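Local coordinates for protein cytochrome P450 (Novosphingobium aromaticivorans, PDB 3OFT) that belongs to the cytochrome P450 family of haem proteins and holds an iron-containing protoporphyrin IX in a pocket within a largely helical fold, at residues H5-R10 with D294-R299; S68-L72 with F84-D90; M245-H249 with L274-T280. All blocks are in the same frame, centred on the assembly; numbering follows the deposited sequence.

How the contacts relate
The three contacts sample different parts of one P450 chain. Contact 1 is outermost, its centre about 29 Å from the centre of the chain, and ties the N-terminal loop to the hairpin of strands 291-293 and 296-298. Both of the others are nested between its two segments along the sequence. Contact 2 closes first, within the region between strand 67-68 and helix 91-104, and adjoins the haem. Contact 3 follows in series, joining the long helix 221-252 to helix 267-277, on the opposite side of the chain's centre from contact 2. Their centres lie 25 to 33 Å apart and none touches another; they are three separate interfaces: at a surface hairpin, beside the haem and between core helices.

Contact 1. Residues H5-R10 with D294-R299; sequences HVPADR and DGVTIR
His5 and Thr297 bring the two backbones closest, with CA atoms 7.0 Å apart, and at that spacing a water spans the gap, giving a hydrogen to His5 O and taking one from Thr297 N. The His5 side chain makes a direct bond as well: ND1 donates to Thr297 O at 3.3 Å, nearly straight at 166°, with the acceptor in the ring plane. One face of the imidazole is filled by Arg299, whose CD sits 3.5 Å from the ring centroid as a CH-pi contact; the opposite face meets Val6 CG2. At the other end Arg10, bent at chi2 (-60°), turns its guanidinium to Asp294. NH2 donates to Asp294 O at 2.7 Å, while NH1 forms a salt bridge to Asp294 OD2 at 2.6 Å through a weak, bent hydrogen bond. Asp294 OD1 has its own salt bridge to Arg53, so the carboxylate links two arginines. Between these polar ends Val296 CG1 lies over a face of the Arg10 guanidinium and touches Pro7 CG at 3.8 Å. The N-terminal loop thus packs along the turn and second strand of a two-stranded antiparallel beta hairpin, at the surface of the P450 fold.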
loop_
_atom_site.group_PDB
_atom_site.type_symbol
_atom_site.label_atom_id
_atom_site.label_comp_id
_atom_site.label_asym_id
_atom_site.label_seq_id
_atom_site.Cartn_x
_atom_site.Cartn_y
_atom_site.Cartn_z
ATOM N N HIS A 5 -21.860 -22.774 -9.993
ATOM C CA HIS A 5 -22.187 -21.442 -10.510
ATOM C C HIS A 5 -20.988 -20.826 -11.272
ATOM O O HIS A 5 -21.041 -19.699 -11.683
ATOM C CB HIS A 5 -22.619 -20.505 -9.352
ATOM C CG HIS A 5 -21.595 -20.404 -8.268
ATOM N ND1 HIS A 5 -20.994 -19.212 -7.905
ATOM C CD2 HIS A 5 -21.020 -21.361 -7.510
ATOM C CE1 HIS A 5 -20.123 -19.440 -6.935
ATOM N NE2 HIS A 5 -20.101 -20.739 -6.696
ATOM N N VAL A 6 -19.885 -21.560 -11.393
ATOM C CA VAL A 6 -18.712 -21.078 -12.104
ATOM C C VAL A 6 -18.677 -21.722 -13.488
ATOM O O VAL A 6 -18.426 -22.929 -13.599
ATOM C CB VAL A 6 -17.433 -21.448 -11.356
ATOM C CG1 VAL A 6 -16.183 -21.097 -12.189
ATOM C CG2 VAL A 6 -17.413 -20.769 -9.950
ATOM N N PRO A 7 -18.900 -20.920 -14.548
ATOM C CA PRO A 7 -18.811 -21.492 -15.901
ATOM C C PRO A 7 -17.420 -21.994 -16.185
ATOM O O PRO A 7 -16.428 -21.373 -15.749
ATOM C CB PRO A 7 -19.158 -20.320 -16.809
ATOM C CG PRO A 7 -19.870 -19.341 -15.952
ATOM C CD PRO A 7 -19.297 -19.502 -14.570
ATOM N N ALA A 8 -17.332 -23.130 -16.880
ATOM C CA ALA A 8 -16.044 -23.721 -17.200
ATOM C C ALA A 8 -15.091 -22.725 -17.855
ATOM O O ALA A 8 -13.887 -22.762 -17.587
ATOM C CB ALA A 8 -16.206 -24.955 -18.119
ATOM N N ASP A 9 -15.625 -21.875 -18.726
ATOM C CA ASP A 9 -14.792 -20.941 -19.483
ATOM C C ASP A 9 -14.192 -19.798 -18.628
ATOM O O ASP A 9 -13.302 -19.092 -19.093
ATOM C CB ASP A 9 -15.539 -20.389 -20.705
ATOM C CG ASP A 9 -16.703 -19.457 -20.346
ATOM O OD1 ASP A 9 -17.150 -18.723 -21.255
ATOM O OD2 ASP A 9 -17.206 -19.459 -19.194
ATOM N N ARG A 10 -14.679 -19.650 -17.391
ATOM C CA ARG A 10 -14.122 -18.687 -16.413
ATOM C C ARG A 10 -13.017 -19.265 -15.508
ATOM O O ARG A 10 -12.485 -18.539 -14.663
ATOM C CB ARG A 10 -15.244 -18.128 -15.511
ATOM C CG ARG A 10 -16.450 -17.477 -16.208
ATOM C CD ARG A 10 -16.052 -16.302 -17.065
ATOM N NE ARG A 10 -17.195 -15.580 -17.648
ATOM C CZ ARG A 10 -17.596 -14.346 -17.322
ATOM N NH1 ARG A 10 -16.989 -13.650 -16.363
ATOM N NH2 ARG A 10 -18.628 -13.799 -17.969
ATOM N N ASP A 294 -20.445 -9.068 -14.444
ATOM C CA ASP A 294 -19.870 -9.568 -15.691
ATOM C C ASP A 294 -20.569 -10.826 -16.240
ATOM O O ASP A 294 -19.919 -11.671 -16.867
ATOM C CB ASP A 294 -18.370 -9.852 -15.521
ATOM C CG ASP A 294 -17.683 -10.157 -16.856
ATOM O OD1 ASP A 294 -17.964 -9.432 -17.838
ATOM O OD2 ASP A 294 -16.865 -11.100 -16.937
ATOM N N GLY A 295 -21.865 -10.974 -15.963
ATOM C CA GLY A 295 -22.624 -12.132 -16.453
ATOM C C GLY A 295 -22.550 -13.406 -15.627
ATOM O O GLY A 295 -22.986 -14.477 -16.077
ATOM N N VAL A 296 -21.975 -13.320 -14.432
ATOM C CA VAL A 296 -21.980 -14.440 -13.489
ATOM C C VAL A 296 -22.499 -13.929 -12.150
ATOM O O VAL A 296 -22.808 -12.737 -12.022
ATOM C CB VAL A 296 -20.599 -15.131 -13.316
ATOM C CG1 VAL A 296 -20.171 -15.852 -14.605
ATOM C CG2 VAL A 296 -19.513 -14.133 -12.818
ATOM N N THR A 297 -22.638 -14.834 -11.181
ATOM C CA THR A 297 -23.108 -14.495 -9.847
ATOM C C THR A 297 -22.072 -14.961 -8.842
ATOM O O THR A 297 -21.783 -16.162 -8.708
ATOM C CB THR A 297 -24.435 -15.186 -9.483
ATOM O OG1 THR A 297 -25.443 -14.796 -10.417
ATOM C CG2 THR A 297 -24.898 -14.814 -8.053
ATOM N N ILE A 298 -21.525 -13.990 -8.126
ATOM C CA ILE A 298 -20.714 -14.288 -6.970
ATOM C C ILE A 298 -21.714 -14.648 -5.864
ATOM O O ILE A 298 -22.595 -13.868 -5.556
ATOM C CB ILE A 298 -19.851 -13.057 -6.580
ATOM C CG1 ILE A 298 -18.878 -12.721 -7.719
ATOM C CG2 ILE A 298 -19.122 -13.331 -5.248
ATOM C CD1 ILE A 298 -18.251 -11.344 -7.648
ATOM N N ARG A 299 -21.602 -15.832 -5.286
ATOM C CA ARG A 299 -22.536 -16.281 -4.234
ATOM C C ARG A 299 -22.050 -15.934 -2.850
ATOM O O ARG A 299 -20.831 -15.942 -2.603
ATOM C CB ARG A 299 -22.701 -17.814 -4.294
ATOM C CG ARG A 299 -23.361 -18.301 -5.601
ATOM C CD ARG A 299 -23.700 -19.802 -5.532
ATOM N NE ARG A 299 -24.765 -20.057 -4.568
ATOM C CZ ARG A 299 -25.127 -21.262 -4.137
ATOM N NH1 ARG A 299 -24.508 -22.352 -4.575
ATOM N NH2 ARG A 299 -26.119 -21.370 -3.250
HETATM O O HOH W 1 -22.756 -17.713 -11.875
#

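Contact 2. Residues S68-L72 with F84-D90; sequences SSQCL and FIPLQQD. With HEM (protoporphyrin IX containing Fe), chain D.
Asp90 uses both carboxylate oxygens, each through its syn lone pair, to grip two consecutive serines: OD2 accepts a short hydrogen bond from Ser68 OG at 2.5 Å, and OD1 one from Ser69 N at 3.0 Å, almost perfectly straight at 178°. These two bonds join two loops of the region that P450 nomenclature calls the B-C loop, one leading from strand 67-68 towards helix 78-82, the other running on to helix 91-104. Ser68 OG also accepts from Gln70 N, an ST turn, so the hydroxyl is held from two directions. The backbones come nearest at Gln70 and Gln88, CA atoms 4.6 Å apart; beside this, Gln88 CA makes a C-H...O contact with Ser69 O at 3.5 Å, and Pro86 to Gln89 form a type I beta turn that follows a cis peptide bond.

The apolar part centres on Leu72. With CG anti to the backbone N (chi1 -176°), its forked end reaches the second loop: CD1 meets Leu87 CD2 at 3.7 Å, CD2 approaches Phe84 CE2 obliquely. Leu72 also touches the bound (2R,5R)-hexane-2,5-diol, while Pro86 and Leu87 line the haem pocket. Arg285, Arg98 and His343 are among the haem's further hydrogen-bonding partners. One water completes the junction, accepting from Ser69 OG at 2.7 Å and donating both to Leu87 O and, at 2.7 Å, to propionate oxygen O1A of the haem.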
loop_
_atom_site.group_PDB
_atom_site.type_symbol
_atom_site.label_atom_id
_atom_site.label_comp_id
_atom_site.label_asym_id
_atom_site.label_seq_id
_atom_site.Cartn_x
_atom_site.Cartn_y
_atom_site.Cartn_z
ATOM N N SER A 68 -17.999 -7.857 1.795
ATOM C CA SER A 68 -17.476 -7.539 3.109
ATOM C C SER A 68 -15.972 -7.541 3.077
ATOM O O SER A 68 -15.332 -8.301 2.314
ATOM C CB SER A 68 -17.972 -8.559 4.167
ATOM O OG SER A 68 -17.349 -8.426 5.464
ATOM N N SER A 69 -15.428 -6.694 3.944
ATOM C CA SER A 69 -13.979 -6.541 4.127
ATOM C C SER A 69 -13.491 -7.425 5.257
ATOM O O SER A 69 -12.308 -7.374 5.635
ATOM C CB SER A 69 -13.610 -5.093 4.437
ATOM O OG SER A 69 -13.771 -4.298 3.269
ATOM N N GLN A 70 -14.392 -8.232 5.814
ATOM C CA GLN A 70 -14.036 -8.982 7.004
ATOM C C GLN A 70 -12.914 -9.979 6.817
ATOM O O GLN A 70 -12.083 -10.161 7.712
ATOM C CB GLN A 70 -15.239 -9.792 7.481
ATOM C CG GLN A 70 -15.275 -9.913 8.912
ATOM C CD GLN A 70 -16.257 -8.923 9.436
ATOM O OE1 GLN A 70 -16.171 -7.710 9.136
ATOM N NE2 GLN A 70 -17.244 -9.422 10.188
ATOM N N CYS A 71 -12.914 -10.656 5.671
ATOM C CA CYS A 71 -11.994 -11.797 5.443
ATOM C C CYS A 71 -10.480 -11.418 5.461
ATOM O O CYS A 71 -9.632 -12.235 5.844
ATOM C CB CYS A 71 -12.366 -12.512 4.132
ATOM S SG CYS A 71 -12.104 -11.526 2.576
ATOM N N LEU A 72 -10.160 -10.197 5.032
ATOM C CA LEU A 72 -8.774 -9.669 4.908
ATOM C C LEU A 72 -7.969 -10.291 3.765
ATOM O O LEU A 72 -7.322 -9.576 3.005
ATOM C CB LEU A 72 -7.958 -9.738 6.218
ATOM C CG LEU A 72 -6.532 -9.131 6.247
ATOM C CD1 LEU A 72 -6.632 -7.620 6.039
ATOM C CD2 LEU A 72 -5.807 -9.399 7.567
ATOM N N PHE A 84 -7.968 -6.002 11.988
ATOM C CA PHE A 84 -7.578 -4.597 11.778
ATOM C C PHE A 84 -8.749 -3.623 11.843
ATOM O O PHE A 84 -9.840 -3.879 11.326
ATOM C CB PHE A 84 -6.945 -4.447 10.395
ATOM C CG PHE A 84 -5.574 -4.993 10.283
ATOM C CD1 PHE A 84 -4.578 -4.590 11.144
ATOM C CD2 PHE A 84 -5.254 -5.866 9.242
ATOM C CE1 PHE A 84 -3.280 -5.076 11.011
ATOM C CE2 PHE A 84 -3.954 -6.335 9.098
ATOM C CZ PHE A 84 -2.965 -5.933 9.990
ATOM N N ILE A 85 -8.506 -2.484 12.485
ATOM C CA ILE A 85 -9.494 -1.407 12.503
ATOM C C ILE A 85 -8.885 -0.156 11.816
ATOM O O ILE A 85 -7.780 0.281 12.172
ATOM C CB ILE A 85 -9.892 -1.033 13.953
ATOM C CG1 ILE A 85 -10.807 -2.106 14.552
ATOM C CG2 ILE A 85 -10.620 0.336 13.980
ATOM C CD1 ILE A 85 -11.070 -1.800 16.084
ATOM N N PRO A 86 -9.605 0.447 10.854
ATOM C CA PRO A 86 -10.920 0.171 10.306
ATOM C C PRO A 86 -10.927 -0.855 9.145
ATOM O O PRO A 86 -11.997 -1.151 8.642
ATOM C CB PRO A 86 -11.389 1.546 9.806
ATOM C CG PRO A 86 -10.150 2.333 9.607
ATOM C CD PRO A 86 -9.000 1.644 10.241
ATOM N N LEU A 87 -9.761 -1.395 8.752
ATOM C CA LEU A 87 -9.646 -2.078 7.427
ATOM C C LEU A 87 -10.661 -3.207 7.250
ATOM O O LEU A 87 -11.177 -3.430 6.148
ATOM C CB LEU A 87 -8.220 -2.613 7.181
ATOM C CG LEU A 87 -7.898 -3.314 5.849
ATOM C CD1 LEU A 87 -8.019 -2.340 4.632
ATOM C CD2 LEU A 87 -6.516 -3.913 5.919
ATOM N N GLN A 88 -10.893 -3.946 8.330
ATOM C CA GLN A 88 -11.738 -5.149 8.265
ATOM C C GLN A 88 -13.152 -4.943 8.727
ATOM O O GLN A 88 -13.883 -5.923 8.836
ATOM C CB GLN A 88 -11.108 -6.284 9.075
ATOM C CG GLN A 88 -9.875 -6.874 8.388
ATOM C CD GLN A 88 -9.271 -7.986 9.230
ATOM O OE1 GLN A 88 -9.846 -9.084 9.393
ATOM N NE2 GLN A 88 -8.135 -7.719 9.748
ATOM N N GLN A 89 -13.566 -3.699 8.990
ATOM C CA GLN A 89 -14.954 -3.493 9.434
ATOM C C GLN A 89 -15.913 -3.150 8.305
ATOM O O GLN A 89 -15.483 -2.691 7.263
ATOM C CB GLN A 89 -14.985 -2.402 10.495
ATOM C CG GLN A 89 -14.017 -2.738 11.641
ATOM C CD GLN A 89 -13.934 -1.588 12.620
ATOM O OE1 GLN A 89 -13.601 -0.466 12.251
ATOM N NE2 GLN A 89 -14.239 -1.862 13.871
ATOM N N ASP A 90 -17.210 -3.384 8.535
ATOM C CA ASP A 90 -18.258 -3.025 7.586
ATOM C C ASP A 90 -19.248 -2.043 8.208
ATOM O O ASP A 90 -19.331 -1.937 9.440
ATOM C CB ASP A 90 -19.044 -4.269 7.159
ATOM C CG ASP A 90 -18.177 -5.325 6.460
ATOM O OD1 ASP A 90 -17.335 -4.996 5.585
ATOM O OD2 ASP A 90 -18.384 -6.536 6.759
HETATM C CHA HEM D . -6.665 1.454 3.142
HETATM C CHB HEM D . -3.294 1.611 -0.367
HETATM C CHC HEM D . -0.459 4.252 2.512
HETATM C CHD HEM D . -3.297 3.204 6.248
HETATM C C1A HEM D . -6.012 1.340 1.929
HETATM C C2A HEM D . -6.588 0.754 0.742
HETATM C C3A HEM D . -5.690 0.785 -0.237
HETATM C C4A HEM D . -4.465 1.372 0.309
HETATM C CMA HEM D . -5.916 0.208 -1.657
HETATM C CAA HEM D . -8.045 0.224 0.611
HETATM C CBA HEM D . -8.078 -1.182 1.167
HETATM C CGA HEM D . -9.438 -1.840 0.989
HETATM O O1A HEM D . -9.627 -2.972 1.536
HETATM O O2A HEM D . -10.370 -1.297 0.317
HETATM C C1B HEM D . -2.217 2.358 0.091
HETATM C C2B HEM D . -1.065 2.746 -0.681
HETATM C C3B HEM D . -0.289 3.483 0.139
HETATM C C4B HEM D . -0.942 3.566 1.431
HETATM C CMB HEM D . -0.841 2.360 -2.155
HETATM C CAB HEM D . 1.072 4.150 -0.077
HETATM C CBB HEM D . 1.775 4.044 -1.220
HETATM C C1C HEM D . -0.932 4.237 3.792
HETATM C C2C HEM D . -0.384 4.948 4.939
HETATM C C3C HEM D . -1.185 4.610 5.990
HETATM C C4C HEM D . -2.275 3.791 5.511
HETATM C CMC HEM D . 0.894 5.845 4.911
HETATM C CAC HEM D . -1.147 5.058 7.471
HETATM C CBC HEM D . -0.016 5.357 8.100
HETATM C C1D HEM D . -4.453 2.682 5.767
HETATM C C2D HEM D . -5.584 2.304 6.603
HETATM C C3D HEM D . -6.633 1.807 5.626
HETATM C C4D HEM D . -6.055 1.875 4.313
HETATM C CMD HEM D . -5.710 2.449 8.161
HETATM C CAD HEM D . -8.045 1.303 6.045
HETATM C CBD HEM D . -9.016 2.448 5.710
HETATM C CGD HEM D . -10.421 1.881 5.942
HETATM O O1D HEM D . -10.620 0.652 6.018
HETATM O O2D HEM D . -11.387 2.649 6.002
HETATM N NA HEM D . -4.707 1.731 1.622
HETATM N NB HEM D . -2.114 2.921 1.346
HETATM N NC HEM D . -2.098 3.591 4.171
HETATM N ND HEM D . -4.756 2.395 4.441
HETATM FE FE HEM D . -3.452 2.725 2.879
HETATM O O HOH W 2 -11.478 -2.901 3.522
HETATM O O HOH W 3 -2.455 0.646 3.512
#

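Contact 3. Residues M245-H249 with L274-T280; sequences MVALH and LMRRYPT
The rings of His249 and Tyr278 turn their edges to each other, centroids 5.6 Å apart and planes inclined at 58°, with no stacking of one upon the other. One face of the imidazole bears Leu274 CD2, a CH-pi contact 3.7 Å from the ring centroid and almost on the ring normal; at its edge, in plane, stands Tyr278 OH. The phenol ring carries Arg277 CG over one face and has His249 ND1 at its edge, while Met245 CE comes in obliquely. These rings join two helices of the P450 core: the long helix 221-252, known as helix I, and the end of helix 267-277, helix K, whose Glu273 and Arg276 form the salt bridge of the family's ExxR motif.

His249 ND1 and Tyr278 OH share a hydrogen bond of 2.7 Å, close to linear at 170°. The imidazole is reached from its other nitrogen too, since NE2 is hydrogen-bonded to Asp256, and it stacks with His253; between them these partners fix the rotation of the ring. With chi1 at 177° the ring swings clear of its own backbone nitrogen and across to the tyrosine. One turn earlier on the same helix, Met245 is folded at chi2 and chi3, bringing its methyl CE to within 3.6 Å of Tyr278 CD1. Phe27 approaches the tyrosine edge-to-face from helix 26-31. Val246 CG2 adds a looser apolar contact with Leu274 CB, its other neighbours including Val355 and Phe358 of helix 348-365.

Tyr278 is the first residue to leave helical geometry after helix 267-277, and beyond it the chain turns towards the haem, the nearest atoms of haem and Thr280 side chain about 6 Å apart. Even so the tyrosine stays tied to the helix: its backbone N donates to Leu274 O at 3.0 Å.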
loop_
_atom_site.group_PDB
_atom_site.type_symbol
_atom_site.label_atom_id
_atom_site.label_comp_id
_atom_site.label_asym_id
_atom_site.label_seq_id
_atom_site.Cartn_x
_atom_site.Cartn_y
_atom_site.Cartn_z
ATOM N N MET A 245 9.029 1.754 -6.650
ATOM C CA MET A 245 8.562 1.851 -8.028
ATOM C C MET A 245 8.907 3.234 -8.613
ATOM O O MET A 245 9.266 3.363 -9.798
ATOM C CB MET A 245 7.045 1.668 -8.082
ATOM C CG MET A 245 6.565 0.223 -7.940
ATOM S SD MET A 245 7.414 -0.962 -9.003
ATOM C CE MET A 245 7.609 -0.144 -10.558
ATOM N N VAL A 246 8.758 4.257 -7.769
ATOM C CA VAL A 246 9.133 5.636 -8.159
ATOM C C VAL A 246 10.630 5.740 -8.476
ATOM O O VAL A 246 11.037 6.347 -9.500
ATOM C CB VAL A 246 8.709 6.641 -7.092
ATOM C CG1 VAL A 246 9.367 8.014 -7.421
ATOM C CG2 VAL A 246 7.137 6.757 -7.105
ATOM N N ALA A 247 11.452 5.151 -7.622
ATOM C CA ALA A 247 12.912 5.151 -7.890
ATOM C C ALA A 247 13.271 4.355 -9.145
ATOM O O ALA A 247 14.165 4.770 -9.893
ATOM C CB ALA A 247 13.720 4.613 -6.681
ATOM N N LEU A 248 12.617 3.210 -9.326
ATOM C CA LEU A 248 12.832 2.346 -10.505
ATOM C C LEU A 248 12.482 3.150 -11.778
ATOM O O LEU A 248 13.282 3.198 -12.726
ATOM C CB LEU A 248 11.976 1.087 -10.427
ATOM C CG LEU A 248 11.975 0.209 -11.693
ATOM C CD1 LEU A 248 13.442 -0.178 -12.103
ATOM C CD2 LEU A 248 11.134 -1.041 -11.420
ATOM N N HIS A 249 11.313 3.805 -11.753
ATOM C CA HIS A 249 10.914 4.668 -12.865
ATOM C C HIS A 249 11.987 5.684 -13.223
ATOM O O HIS A 249 12.382 5.782 -14.426
ATOM C CB HIS A 249 9.584 5.402 -12.609
ATOM C CG HIS A 249 9.221 6.333 -13.730
ATOM N ND1 HIS A 249 8.432 5.939 -14.786
ATOM C CD2 HIS A 249 9.591 7.610 -13.993
ATOM C CE1 HIS A 249 8.298 6.944 -15.638
ATOM N NE2 HIS A 249 8.994 7.970 -15.182
ATOM N N LEU A 274 2.836 9.163 -11.205
ATOM C CA LEU A 274 3.580 7.917 -10.886
ATOM C C LEU A 274 2.770 6.969 -9.976
ATOM O O LEU A 274 2.820 5.741 -10.138
ATOM C CB LEU A 274 4.921 8.251 -10.224
ATOM C CG LEU A 274 5.839 8.979 -11.218
ATOM C CD1 LEU A 274 7.123 9.513 -10.574
ATOM C CD2 LEU A 274 6.146 8.096 -12.421
ATOM N N MET A 275 2.031 7.552 -9.043
ATOM C CA MET A 275 1.150 6.748 -8.150
ATOM C C MET A 275 0.030 6.066 -8.937
ATOM O O MET A 275 -0.326 4.920 -8.660
ATOM C CB MET A 275 0.627 7.558 -6.964
ATOM C CG MET A 275 1.774 8.018 -6.056
ATOM S SD MET A 275 1.363 9.173 -4.716
ATOM C CE MET A 275 0.533 8.043 -3.610
ATOM N N ARG A 276 -0.477 6.734 -9.961
ATOM C CA ARG A 276 -1.487 6.161 -10.852
ATOM C C ARG A 276 -0.835 5.062 -11.685
ATOM O O ARG A 276 -1.453 4.021 -11.944
ATOM C CB ARG A 276 -2.041 7.270 -11.802
ATOM C CG ARG A 276 -3.145 6.790 -12.700
ATOM C CD ARG A 276 -3.233 7.596 -14.017
ATOM N NE ARG A 276 -1.973 7.600 -14.808
ATOM C CZ ARG A 276 -1.576 6.630 -15.633
ATOM N NH1 ARG A 276 -2.262 5.490 -15.772
ATOM N NH2 ARG A 276 -0.426 6.775 -16.307
ATOM N N ARG A 277 0.408 5.311 -12.116
ATOM C CA ARG A 277 1.080 4.439 -13.117
ATOM C C ARG A 277 1.538 3.104 -12.518
ATOM O O ARG A 277 1.603 2.091 -13.227
ATOM C CB ARG A 277 2.319 5.172 -13.695
ATOM C CG ARG A 277 3.234 4.358 -14.647
ATOM C CD ARG A 277 2.506 3.841 -15.912
ATOM N NE ARG A 277 3.413 2.992 -16.721
ATOM C CZ ARG A 277 3.656 1.700 -16.507
ATOM N NH1 ARG A 277 3.117 1.068 -15.475
ATOM N NH2 ARG A 277 4.515 1.051 -17.286
ATOM N N TYR A 278 1.921 3.119 -11.233
ATOM C CA TYR A 278 2.544 1.916 -10.597
ATOM C C TYR A 278 1.827 1.364 -9.366
ATOM O O TYR A 278 2.476 1.164 -8.314
ATOM C CB TYR A 278 4.042 2.130 -10.253
ATOM C CG TYR A 278 4.847 2.530 -11.475
ATOM C CD1 TYR A 278 5.106 1.596 -12.487
ATOM C CD2 TYR A 278 5.316 3.831 -11.631
ATOM C CE1 TYR A 278 5.849 1.959 -13.653
ATOM C CE2 TYR A 278 6.060 4.199 -12.784
ATOM C CZ TYR A 278 6.339 3.248 -13.768
ATOM O OH TYR A 278 7.069 3.563 -14.912
ATOM N N PRO A 279 0.521 1.041 -9.503
ATOM C CA PRO A 279 -0.195 0.517 -8.353
ATOM C C PRO A 279 0.118 -0.963 -8.138
ATOM O O PRO A 279 0.195 -1.748 -9.124
ATOM C CB PRO A 279 -1.672 0.697 -8.764
ATOM C CG PRO A 279 -1.637 0.410 -10.292
ATOM C CD PRO A 279 -0.374 1.222 -10.671
ATOM N N THR A 280 0.265 -1.376 -6.886
ATOM C CA THR A 280 0.608 -2.779 -6.649
ATOM C C THR A 280 -0.221 -3.402 -5.545
ATOM O O THR A 280 0.126 -4.504 -5.069
ATOM C CB THR A 280 2.100 -2.955 -6.335
ATOM O OG1 THR A 280 2.446 -2.271 -5.116
ATOM C CG2 THR A 280 3.013 -2.488 -7.539
#